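Local atomic coordinates of molybdate-binding protein MolA (Haemophilus influenzae, PDB entry 3PSH), a protein that binds molybdate and tungstate, but not sulfate or phosphate, in the periplasm and serves the MolBCA ABC transporter in low-affinity molybdate import. Residues K169-R174 with G289-A294. Sequence-based numbering, arbitrary orientation.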
loop_
_atom_site.group_PDB
_atom_site.type_symbol
_atom_site.label_atom_id
_atom_site.label_comp_id
_atom_site.label_asym_id
_atom_site.label_seq_id
_atom_site.Cartn_x
_atom_site.Cartn_y
_atom_site.Cartn_z
ATOM N N LYS A 169 -5.672 -3.632 -18.283
ATOM C CA LYS A 169 -6.472 -3.711 -19.544
ATOM C C LYS A 169 -7.563 -4.803 -19.507
ATOM O O LYS A 169 -8.734 -4.483 -19.835
ATOM C CB LYS A 169 -5.615 -3.746 -20.804
ATOM C CG LYS A 169 -6.449 -3.883 -22.083
ATOM C CD LYS A 169 -5.576 -4.378 -23.296
ATOM C CE LYS A 169 -6.397 -5.021 -24.475
ATOM N NZ LYS A 169 -7.694 -4.288 -24.678
ATOM N N LEU A 170 -7.195 -5.989 -19.035
ATOM C CA LEU A 170 -8.136 -7.064 -18.818
ATOM C C LEU A 170 -9.338 -6.580 -18.003
ATOM O O LEU A 170 -10.526 -6.756 -18.367
ATOM C CB LEU A 170 -7.408 -8.241 -18.123
ATOM C CG LEU A 170 -8.350 -9.352 -17.617
ATOM C CD1 LEU A 170 -8.846 -10.191 -18.862
ATOM C CD2 LEU A 170 -7.586 -10.271 -16.685
ATOM N N LEU A 171 -9.066 -5.949 -16.841
ATOM C CA LEU A 171 -10.211 -5.519 -16.005
ATOM C C LEU A 171 -11.005 -4.400 -16.678
ATOM O O LEU A 171 -12.208 -4.404 -16.520
ATOM C CB LEU A 171 -9.720 -5.020 -14.638
ATOM C CG LEU A 171 -8.917 -6.112 -13.855
ATOM C CD1 LEU A 171 -8.563 -5.545 -12.511
ATOM C CD2 LEU A 171 -9.632 -7.486 -13.709
ATOM N N ALA A 172 -10.340 -3.437 -17.358
ATOM C CA ALA A 172 -11.088 -2.361 -18.017
ATOM C C ALA A 172 -12.057 -2.962 -19.064
ATOM O O ALA A 172 -13.227 -2.529 -19.187
ATOM C CB ALA A 172 -10.089 -1.355 -18.657
ATOM N N ASP A 173 -11.569 -3.974 -19.743
ATOM C CA ASP A 173 -12.311 -4.621 -20.881
ATOM C C ASP A 173 -13.462 -5.470 -20.310
ATOM O O ASP A 173 -14.606 -5.359 -20.777
ATOM C CB ASP A 173 -11.361 -5.535 -21.674
ATOM C CG ASP A 173 -10.441 -4.752 -22.630
ATOM O OD1 ASP A 173 -10.663 -3.550 -22.865
ATOM O OD2 ASP A 173 -9.536 -5.375 -23.144
ATOM N N ARG A 174 -13.173 -6.258 -19.283
ATOM C CA ARG A 174 -14.207 -7.239 -18.774
ATOM C C ARG A 174 -15.256 -6.594 -17.929
ATOM O O ARG A 174 -16.315 -7.171 -17.723
ATOM C CB ARG A 174 -13.555 -8.399 -17.992
ATOM C CG ARG A 174 -12.395 -9.137 -18.784
ATOM C CD ARG A 174 -13.053 -10.334 -19.547
ATOM N NE ARG A 174 -12.072 -11.085 -20.297
ATOM C CZ ARG A 174 -11.578 -12.294 -19.971
ATOM N NH1 ARG A 174 -11.937 -12.909 -18.843
ATOM N NH2 ARG A 174 -10.702 -12.869 -20.744
ATOM N N GLY A 289 -4.090 -8.097 -6.708
ATOM C CA GLY A 289 -5.171 -7.796 -5.839
ATOM C C GLY A 289 -6.444 -7.421 -6.614
ATOM O O GLY A 289 -7.517 -7.861 -6.218
ATOM N N GLU A 290 -6.350 -6.511 -7.583
ATOM C CA GLU A 290 -7.551 -6.083 -8.305
ATOM C C GLU A 290 -8.159 -7.257 -9.084
ATOM O O GLU A 290 -9.380 -7.401 -9.163
ATOM C CB GLU A 290 -7.217 -4.973 -9.286
ATOM C CG GLU A 290 -6.854 -3.709 -8.499
ATOM C CD GLU A 290 -6.492 -2.510 -9.409
ATOM O OE1 GLU A 290 -6.497 -2.611 -10.659
ATOM O OE2 GLU A 290 -6.074 -1.429 -8.801
ATOM N N VAL A 291 -7.311 -8.164 -9.544
ATOM C CA VAL A 291 -7.810 -9.372 -10.293
ATOM C C VAL A 291 -8.519 -10.284 -9.240
ATOM O O VAL A 291 -9.660 -10.756 -9.492
ATOM C CB VAL A 291 -6.691 -10.131 -11.058
ATOM C CG1 VAL A 291 -7.270 -11.380 -11.750
ATOM C CG2 VAL A 291 -5.995 -9.179 -12.100
ATOM N N TRP A 292 -7.907 -10.524 -8.050
ATOM C CA TRP A 292 -8.667 -11.250 -7.012
ATOM C C TRP A 292 -10.040 -10.678 -6.708
ATOM O O TRP A 292 -11.059 -11.459 -6.658
ATOM C CB TRP A 292 -7.840 -11.340 -5.728
ATOM C CG TRP A 292 -8.585 -12.130 -4.641
ATOM C CD1 TRP A 292 -8.482 -13.462 -4.412
ATOM C CD2 TRP A 292 -9.396 -11.598 -3.600
ATOM N NE1 TRP A 292 -9.255 -13.835 -3.338
ATOM C CE2 TRP A 292 -9.845 -12.702 -2.808
ATOM C CE3 TRP A 292 -9.875 -10.280 -3.290
ATOM C CZ2 TRP A 292 -10.741 -12.513 -1.714
ATOM C CZ3 TRP A 292 -10.809 -10.100 -2.195
ATOM C CH2 TRP A 292 -11.196 -11.233 -1.421
ATOM N N LEU A 293 -10.116 -9.335 -6.515
ATOM C CA LEU A 293 -11.389 -8.787 -6.095
ATOM C C LEU A 293 -12.383 -8.896 -7.305
ATOM O O LEU A 293 -13.594 -9.161 -7.107
ATOM C CB LEU A 293 -11.219 -7.305 -5.643
ATOM C CG LEU A 293 -12.474 -6.599 -5.164
ATOM C CD1 LEU A 293 -13.110 -7.325 -3.960
ATOM C CD2 LEU A 293 -12.052 -5.158 -4.777
ATOM N N ALA A 294 -11.867 -8.669 -8.527
ATOM C CA ALA A 294 -12.747 -8.728 -9.732
ATOM C C ALA A 294 -13.305 -10.147 -9.804
ATOM O O ALA A 294 -14.501 -10.314 -10.038
ATOM C CB ALA A 294 -11.987 -8.399 -10.977
#
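Leu171 reaches from its helix into the group formed by Glu290, Val291 and Ala294, and every contact within 4.5 Å between the two segments involves this leucine. Its CG lies beside the backbone N, anti to the carbonyl carbon (chi1 -59°), which turns it toward residues 289-294. Chi2 (-177°) then extends CD1 to Glu290, 3.5 Å from its CB, on the aliphatic base of that side chain. CD2 touches CB of Ala294 at 3.7 Å. Looser packing of CD2 on CG2 of Val291, at 4.3 Å, completes the apolar contact. Ala294 lies one turn beyond Glu290, so the two leucine methyls span one helical turn.

No hydrogen bond or salt bridge joins the two segments. Glu290 is a buried residue, and both its carboxylate oxygens have partners outside the segments. OE1 forms a salt bridge with NE of Arg168, and OE2 hydrogen-bonds to OH of Tyr201. On the far side of helix 168-175, NZ of Lys169 forms a salt bridge with OD2 of Asp173 at 2.6 Å.

The segment axes approach to 10.7 Å at 28°, so these segments run in roughly the same direction. Helix 201-208 packs against Glu290, and helix 307-319 against Val291. Both contact helices lie with the parallel sheet 211-213, 184-188, 237-240 and 268-270, consistent with the C-terminal lobe of a two-lobed Fe/B12-type periplasmic binding protein.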